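Local atomic coordinates of uncharacterized protein YacP (Bacillus subtilis, PDB entry 5MQ8), a protein that acts as an endoribonuclease (Rae1) involved in ribosome-dependent mRNA decay in Bacillus subtilis. Residues G8-G13 with V100-Y105; V50-H55 with V71-E76. All blocks are in the same frame, centred on the assembly; numbering follows the deposited sequence.

Interaction 1: residues G8-G13 with V100-Y105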
ATOM      1  N   GLY A   8     -18.213  15.445  11.373  1.00 27.92           N
ATOM      2  CA  GLY A   8     -17.925  14.881  10.063  1.00 28.22           C
ATOM      3  C   GLY A   8     -18.299  15.738   8.870  1.00 32.60           C
ATOM      4  O   GLY A   8     -17.461  15.967   7.992  1.00 30.54           O
ATOM      5  N   TYR A   9     -19.558  16.201   8.822  1.00 31.78           N
ATOM      6  CA  TYR A   9     -20.052  17.055   7.728  1.00 32.29           C
ATOM      7  C   TYR A   9     -19.263  18.367   7.642  1.00 34.31           C
ATOM      8  O   TYR A   9     -18.929  18.801   6.543  1.00 34.88           O
ATOM      9  CB  TYR A   9     -21.570  17.335   7.860  1.00 34.48           C
ATOM     10  CG  TYR A   9     -22.107  18.202   6.741  1.00 38.12           C
ATOM     11  CD1 TYR A   9     -22.235  17.703   5.446  1.00 40.31           C
ATOM     12  CD2 TYR A   9     -22.408  19.545   6.955  1.00 39.82           C
ATOM     13  CE1 TYR A   9     -22.698  18.506   4.399  1.00 41.89           C
ATOM     14  CE2 TYR A   9     -22.859  20.363   5.913  1.00 41.04           C
ATOM     15  CZ  TYR A   9     -23.018  19.831   4.642  1.00 50.92           C
ATOM     16  OH  TYR A   9     -23.489  20.619   3.620  1.00 59.16           O
ATOM     17  N   ASN A  10     -18.957  18.977   8.794  1.00 29.78           N
ATOM     18  CA  ASN A  10     -18.187  20.211   8.843  1.00 29.29           C
ATOM     19  C   ASN A  10     -16.799  20.054   8.236  1.00 34.30           C
ATOM     20  O   ASN A  10     -16.361  20.961   7.520  1.00 33.58           O
ATOM     21  CB  ASN A  10     -18.091  20.756  10.261  1.00 24.82           C
ATOM     22  CG  ASN A  10     -17.512  22.147  10.328  1.00 39.73           C
ATOM     23  OD1 ASN A  10     -16.378  22.355  10.772  1.00 35.49           O
ATOM     24  ND2 ASN A  10     -18.279  23.127   9.870  1.00 28.77           N
ATOM     25  N   MET A  11     -16.104  18.913   8.517  1.00 30.08           N
ATOM     26  CA  MET A  11     -14.764  18.638   7.968  1.00 27.85           C
ATOM     27  C   MET A  11     -14.852  18.533   6.474  1.00 32.00           C
ATOM     28  O   MET A  11     -14.045  19.140   5.774  1.00 34.51           O
ATOM     29  CB  MET A  11     -14.130  17.353   8.560  1.00 29.16           C
ATOM     30  CG  MET A  11     -13.874  17.402  10.056  1.00 30.32           C
ATOM     31  SD  MET A  11     -12.956  18.842  10.677  1.00 32.32           S
ATOM     32  CE  MET A  11     -14.255  19.725  11.514  1.00 29.23           C
ATOM     33  N   ILE A  12     -15.848  17.784   5.986  1.00 28.89           N
ATOM     34  CA  ILE A  12     -16.115  17.552   4.567  1.00 28.86           C
ATOM     35  C   ILE A  12     -16.224  18.880   3.794  1.00 35.64           C
ATOM     36  O   ILE A  12     -15.547  19.041   2.789  1.00 35.27           O
ATOM     37  CB  ILE A  12     -17.337  16.617   4.363  1.00 31.11           C
ATOM     38  CG1 ILE A  12     -16.969  15.153   4.699  1.00 31.39           C
ATOM     39  CG2 ILE A  12     -17.897  16.732   2.928  1.00 31.70           C
ATOM     40  CD1 ILE A  12     -18.153  14.140   4.729  1.00 33.42           C
ATOM     41  N   GLY A  13     -17.020  19.812   4.306  1.00 33.81           N
ATOM     42  CA  GLY A  13     -17.221  21.119   3.692  1.00 34.33           C
ATOM     43  C   GLY A  13     -16.053  22.083   3.801  1.00 38.98           C
ATOM     44  O   GLY A  13     -15.982  23.034   3.019  1.00 39.04           O
ATOM     45  N   VAL A 100     -13.439  18.599  20.513  1.00 35.49           N
ATOM     46  CA  VAL A 100     -14.466  18.564  19.476  1.00 33.51           C
ATOM     47  C   VAL A 100     -13.956  19.294  18.250  1.00 38.11           C
ATOM     48  O   VAL A 100     -13.680  20.497  18.317  1.00 39.19           O
ATOM     49  CB  VAL A 100     -15.848  19.094  19.932  1.00 35.68           C
ATOM     50  CG1 VAL A 100     -16.891  18.947  18.820  1.00 34.42           C
ATOM     51  CG2 VAL A 100     -16.320  18.401  21.211  1.00 35.22           C
ATOM     52  N   ALA A 101     -13.858  18.573  17.120  1.00 32.78           N
ATOM     53  CA  ALA A 101     -13.414  19.161  15.862  1.00 31.61           C
ATOM     54  C   ALA A 101     -14.611  19.707  15.086  1.00 34.34           C
ATOM     55  O   ALA A 101     -15.433  18.936  14.576  1.00 31.90           O
ATOM     56  CB  ALA A 101     -12.652  18.140  15.035  1.00 32.15           C
ATOM     57  N   THR A 102     -14.722  21.052  15.040  1.00 32.17           N
ATOM     58  CA  THR A 102     -15.768  21.808  14.334  1.00 31.34           C
ATOM     59  C   THR A 102     -15.429  23.297  14.226  1.00 34.95           C
ATOM     60  O   THR A 102     -14.906  23.897  15.171  1.00 32.83           O
ATOM     61  CB  THR A 102     -17.193  21.571  14.922  1.00 32.45           C
ATOM     62  OG1 THR A 102     -18.167  22.082  14.010  1.00 31.04           O
ATOM     63  CG2 THR A 102     -17.399  22.172  16.321  1.00 29.94           C
ATOM     64  N   SER A 103     -15.762  23.887  13.070  1.00 32.34           N
ATOM     65  CA  SER A 103     -15.642  25.324  12.795  1.00 31.98           C
ATOM     66  C   SER A 103     -17.051  25.930  12.633  1.00 36.84           C
ATOM     67  O   SER A 103     -17.174  27.088  12.235  1.00 36.58           O
ATOM     68  CB  SER A 103     -14.802  25.576  11.546  1.00 32.80           C
ATOM     69  OG  SER A 103     -13.430  25.450  11.869  1.00 42.20           O
ATOM     70  N   ASP A 104     -18.110  25.144  12.940  1.00 34.36           N
ATOM     71  CA  ASP A 104     -19.497  25.603  12.830  1.00 33.41           C
ATOM     72  C   ASP A 104     -19.904  26.472  14.009  1.00 39.81           C
ATOM     73  O   ASP A 104     -19.651  26.112  15.152  1.00 40.05           O
ATOM     74  CB  ASP A 104     -20.471  24.428  12.689  1.00 33.67           C
ATOM     75  CG  ASP A 104     -21.930  24.861  12.724  1.00 39.56           C
ATOM     76  OD1 ASP A 104     -22.435  25.346  11.674  1.00 37.91           O
ATOM     77  OD2 ASP A 104     -22.549  24.783  13.815  1.00 41.93           O
ATOM     78  N   TYR A 105     -20.633  27.568  13.728  1.00 38.54           N
ATOM     79  CA  TYR A 105     -21.154  28.458  14.766  1.00 38.88           C
ATOM     80  C   TYR A 105     -22.670  28.674  14.623  1.00 42.10           C
ATOM     81  O   TYR A 105     -23.244  29.459  15.372  1.00 43.88           O
ATOM     82  CB  TYR A 105     -20.361  29.775  14.819  1.00 41.16           C
ATOM     83  CG  TYR A 105     -18.965  29.622  15.388  1.00 44.68           C
ATOM     84  CD1 TYR A 105     -17.880  29.346  14.560  1.00 46.99           C
ATOM     85  CD2 TYR A 105     -18.722  29.785  16.752  1.00 46.17           C
ATOM     86  CE1 TYR A 105     -16.588  29.217  15.077  1.00 49.55           C
ATOM     87  CE2 TYR A 105     -17.434  29.669  17.279  1.00 47.24           C
ATOM     88  CZ  TYR A 105     -16.370  29.383  16.437  1.00 56.65           C
ATOM     89  OH  TYR A 105     -15.102  29.254  16.949  1.00 60.94           O
TER
HETATM   90  O   HOH W   1     -18.053  26.256   9.092  1.00 68.20           O

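Interaction 2: residues V50-H55 with V71-E76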
ATOM      1  N   VAL A  50     -16.318   9.799  14.883  1.00 28.45           N
ATOM      2  CA  VAL A  50     -16.784  10.674  13.807  1.00 27.40           C
ATOM      3  C   VAL A  50     -18.310  10.665  13.788  1.00 30.44           C
ATOM      4  O   VAL A  50     -18.923   9.605  13.656  1.00 30.71           O
ATOM      5  CB  VAL A  50     -16.145  10.345  12.427  1.00 29.95           C
ATOM      6  CG1 VAL A  50     -16.543  11.379  11.376  1.00 28.83           C
ATOM      7  CG2 VAL A  50     -14.623  10.278  12.537  1.00 29.75           C
ATOM      8  N   VAL A  51     -18.905  11.850  13.921  1.00 26.15           N
ATOM      9  CA  VAL A  51     -20.352  12.053  13.934  1.00 26.36           C
ATOM     10  C   VAL A  51     -20.800  12.713  12.634  1.00 31.29           C
ATOM     11  O   VAL A  51     -20.383  13.830  12.300  1.00 30.93           O
ATOM     12  CB  VAL A  51     -20.826  12.825  15.205  1.00 30.61           C
ATOM     13  CG1 VAL A  51     -22.337  13.087  15.184  1.00 30.99           C
ATOM     14  CG2 VAL A  51     -20.440  12.068  16.464  1.00 30.28           C
ATOM     15  N   PHE A  52     -21.642  12.007  11.905  1.00 28.72           N
ATOM     16  CA  PHE A  52     -22.189  12.471  10.652  1.00 28.72           C
ATOM     17  C   PHE A  52     -23.667  12.780  10.801  1.00 34.40           C
ATOM     18  O   PHE A  52     -24.436  11.963  11.322  1.00 33.57           O
ATOM     19  CB  PHE A  52     -21.997  11.431   9.540  1.00 30.71           C
ATOM     20  CG  PHE A  52     -20.576  11.233   9.074  1.00 33.32           C
ATOM     21  CD1 PHE A  52     -19.905  12.237   8.379  1.00 36.28           C
ATOM     22  CD2 PHE A  52     -19.926  10.019   9.268  1.00 35.60           C
ATOM     23  CE1 PHE A  52     -18.595  12.037   7.917  1.00 36.77           C
ATOM     24  CE2 PHE A  52     -18.616   9.824   8.804  1.00 37.72           C
ATOM     25  CZ  PHE A  52     -17.959  10.837   8.142  1.00 35.51           C
ATOM     26  N   ASP A  53     -24.067  13.958  10.318  1.00 31.75           N
ATOM     27  CA  ASP A  53     -25.458  14.350  10.295  1.00 32.55           C
ATOM     28  C   ASP A  53     -26.093  13.437   9.212  1.00 37.59           C
ATOM     29  O   ASP A  53     -25.688  13.499   8.050  1.00 35.84           O
ATOM     30  CB  ASP A  53     -25.571  15.838   9.903  1.00 34.70           C
ATOM     31  CG  ASP A  53     -27.001  16.353   9.921  1.00 41.08           C
ATOM     32  OD1 ASP A  53     -27.827  15.843   9.124  1.00 40.56           O
ATOM     33  OD2 ASP A  53     -27.296  17.250  10.743  1.00 41.46           O
ATOM     34  N   ALA A  54     -27.036  12.555   9.623  1.00 37.00           N
ATOM     35  CA  ALA A  54     -27.700  11.575   8.745  1.00 38.39           C
ATOM     36  C   ALA A  54     -28.499  12.170   7.564  1.00 45.68           C
ATOM     37  O   ALA A  54     -28.723  11.470   6.573  1.00 45.45           O
ATOM     38  CB  ALA A  54     -28.587  10.656   9.570  1.00 38.93           C
ATOM     39  N   HIS A  55     -28.924  13.443   7.661  1.00 44.95           N
ATOM     40  CA  HIS A  55     -29.649  14.104   6.571  1.00 46.41           C
ATOM     41  C   HIS A  55     -28.739  14.696   5.495  1.00 51.84           C
ATOM     42  O   HIS A  55     -29.224  15.007   4.401  1.00 52.25           O
ATOM     43  CB  HIS A  55     -30.633  15.156   7.099  1.00 47.32           C
ATOM     44  CG  HIS A  55     -31.811  14.520   7.756  1.00 50.97           C
ATOM     45  ND1 HIS A  55     -32.822  13.924   7.010  1.00 52.83           N
ATOM     46  CD2 HIS A  55     -32.049  14.304   9.068  1.00 52.77           C
ATOM     47  CE1 HIS A  55     -33.657  13.407   7.892  1.00 52.41           C
ATOM     48  NE2 HIS A  55     -33.229  13.604   9.143  1.00 52.80           N
ATOM     49  N   VAL A  71     -17.851   5.374  13.928  1.00 32.38           N
ATOM     50  CA  VAL A  71     -18.630   6.258  13.071  1.00 31.97           C
ATOM     51  C   VAL A  71     -20.081   6.215  13.535  1.00 37.81           C
ATOM     52  O   VAL A  71     -20.678   5.136  13.581  1.00 37.85           O
ATOM     53  CB  VAL A  71     -18.457   5.884  11.576  1.00 34.11           C
ATOM     54  CG1 VAL A  71     -19.428   6.656  10.699  1.00 32.90           C
ATOM     55  CG2 VAL A  71     -17.011   6.101  11.118  1.00 33.46           C
ATOM     56  N   ILE A  72     -20.638   7.390  13.900  1.00 34.55           N
ATOM     57  CA  ILE A  72     -22.005   7.512  14.411  1.00 33.79           C
ATOM     58  C   ILE A  72     -22.816   8.469  13.567  1.00 38.07           C
ATOM     59  O   ILE A  72     -22.356   9.562  13.264  1.00 38.32           O
ATOM     60  CB  ILE A  72     -22.016   7.876  15.931  1.00 36.35           C
ATOM     61  CG1 ILE A  72     -21.547   6.677  16.767  1.00 36.20           C
ATOM     62  CG2 ILE A  72     -23.411   8.330  16.414  1.00 37.77           C
ATOM     63  CD1 ILE A  72     -21.135   6.984  18.128  1.00 38.28           C
ATOM     64  N   PHE A  73     -24.011   8.042  13.167  1.00 34.49           N
ATOM     65  CA  PHE A  73     -24.937   8.880  12.429  1.00 34.66           C
ATOM     66  C   PHE A  73     -25.987   9.402  13.407  1.00 41.46           C
ATOM     67  O   PHE A  73     -26.369   8.683  14.332  1.00 41.77           O
ATOM     68  CB  PHE A  73     -25.567   8.111  11.254  1.00 35.66           C
ATOM     69  CG  PHE A  73     -24.647   7.995  10.060  1.00 36.13           C
ATOM     70  CD1 PHE A  73     -23.634   7.046  10.032  1.00 39.40           C
ATOM     71  CD2 PHE A  73     -24.769   8.856   8.981  1.00 37.50           C
ATOM     72  CE1 PHE A  73     -22.763   6.954   8.940  1.00 39.67           C
ATOM     73  CE2 PHE A  73     -23.905   8.757   7.886  1.00 40.46           C
ATOM     74  CZ  PHE A  73     -22.899   7.810   7.879  1.00 38.67           C
ATOM     75  N   THR A  74     -26.414  10.670  13.244  1.00 38.99           N
ATOM     76  CA  THR A  74     -27.436  11.266  14.116  1.00 39.03           C
ATOM     77  C   THR A  74     -28.810  10.617  13.851  1.00 45.65           C
ATOM     78  O   THR A  74     -28.985   9.946  12.831  1.00 43.77           O
ATOM     79  CB  THR A  74     -27.506  12.796  13.924  1.00 39.80           C
ATOM     80  OG1 THR A  74     -27.800  13.104  12.559  1.00 40.28           O
ATOM     81  CG2 THR A  74     -26.251  13.513  14.379  1.00 33.05           C
ATOM     82  N   LYS A  75     -29.773  10.797  14.786  1.00 46.78           N
ATOM     83  CA  LYS A  75     -31.160  10.348  14.628  1.00 48.72           C
ATOM     84  C   LYS A  75     -31.864  11.401  13.767  1.00 56.59           C
ATOM     85  O   LYS A  75     -31.256  12.432  13.453  1.00 57.91           O
ATOM     86  CB  LYS A  75     -31.883  10.247  15.991  1.00 51.99           C
ATOM     87  CG  LYS A  75     -31.391   9.149  16.927  1.00 64.51           C
ATOM     88  CD  LYS A  75     -32.178   7.841  16.838  1.00 75.35           C
ATOM     89  CE  LYS A  75     -33.405   7.825  17.720  1.00 83.90           C
ATOM     90  NZ  LYS A  75     -34.135   6.538  17.609  1.00 90.33           N
ATOM     91  N   GLU A  76     -33.171  11.192  13.490  1.00 54.77           N
ATOM     92  CA  GLU A  76     -34.039  12.011  12.628  1.00 55.27           C
ATOM     93  C   GLU A  76     -33.913  13.562  12.797  1.00 57.14           C
ATOM     94  O   GLU A  76     -33.460  14.208  11.852  1.00 57.53           O
ATOM     95  CB  GLU A  76     -35.511  11.569  12.736  1.00 57.21           C
ATOM     96  CG  GLU A  76     -36.269  11.717  11.421  1.00 72.77           C
ATOM     97  CD  GLU A  76     -37.644  11.074  11.378  1.00106.24           C
ATOM     98  OE1 GLU A  76     -37.722   9.853  11.108  1.00103.40           O
ATOM     99  OE2 GLU A  76     -38.646  11.795  11.591  1.00105.84           O
TER

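Interaction 1: residues G8-G13 with V100-Y105
N10, near the start of helix 8-14, reaches the turn that follows strand 98-101 and receives a hydrogen bond from the backbone of S103. The bond from S103 N to N10 OD1 is short (2.8 Å) and nearly straight (165° at the hydrogen), although the donor sits 46° above the plane of the amide carbonyl. A chi1 of -170° sets N10 CG anti to the backbone N, 3.7 Å from T102 OG1. That hydroxyl accepts from D104 N at 3.2 Å, closing an ST turn, and is also hydrogen-bonded to D7. The tightly packed part lies on the M11 side. There the bent M11 side chain brings CE to 3.4 Å from A101 O and 4.2 Å from A101 CB, while V6 of strand 3-7, L33 of helix 23-44 and L124 of helix 121-145 also touch M11. On the looser side, N10 ND2 comes no nearer to D104 than 3.7 Å, to its N, and a water links N10 ND2, from which it accepts at 3.2 Å, to S103 O, to which it donates weakly. The whole contact buries a modest 196 Å². A helix following the first strand and a turn leaving the fourth, side by side at the C-terminal ends of adjacent parallel strands, are characteristic of the alpha/beta PIN-like fold, in which this edge generally carries the active site.

Interaction 2: residues V50-H55 with V71-E76
F52 and F73, paired across two parallel strands, meet on the sheet face they share with V50 and V71. In both, CG lies beside the backbone N, anti to the carbonyl carbon, and the two rings meet obliquely, their planes 34° apart and their centroids 5.5 Å apart. F52 CB makes a CH-pi contact over one face of the F73 ring, 4.0 Å from its centroid, while V71 CG1 meets the F52 ring at its edge, 3.7 Å from CD2. On the other face, V51 CG1 touches T74 CG2 at 4.0 Å, and L87 of helix 80-90 packs against V51 and I72. T74 turns OG1 between its backbone N and carbonyl carbon (chi1 58°), where it accepts from A54 N at 3.1 Å and has a weak further partner in E78 O. The A54 bond continues the pairing past the strand ends. Around it, D53 OD1 accepts from H55 N in an Asx turn; farther out, H55 NE2 gives only a weak, bent bond to E76 O. The backbone ladder supplies the firm evidence of register: I72 N to V50 O (2.8 Å), F52 N to I72 O (2.9 Å) and T74 N to F52 O (3.0 Å) mark the parallel edge pairing of a five-stranded, Rossmann-like PIN sheet with strand order 3-2-1-4-5.

Interactions 1 and 2 lie on the same five-stranded parallel sheet, their centres 13 Å apart, and meet at G8. There G8 N is probably hydrogen-bonded to V51 O (2.9 Å), and the F52 ring packs its CE1 against G8 CA and I12 CD1. The 50-55/71-76 contact joins an edge strand to its neighbour and buries 552 Å², most covered at the strand residues and T74, and exposed at H55 and E76. By comparison, 8-13/100-105 buries about a third as much and pairs a helix with a strand end and the turn after it. Ladder bonds and apolar faces thus dominate interaction 2, whereas interaction 1 combines one amide-backbone bond and a water with a buried methionine.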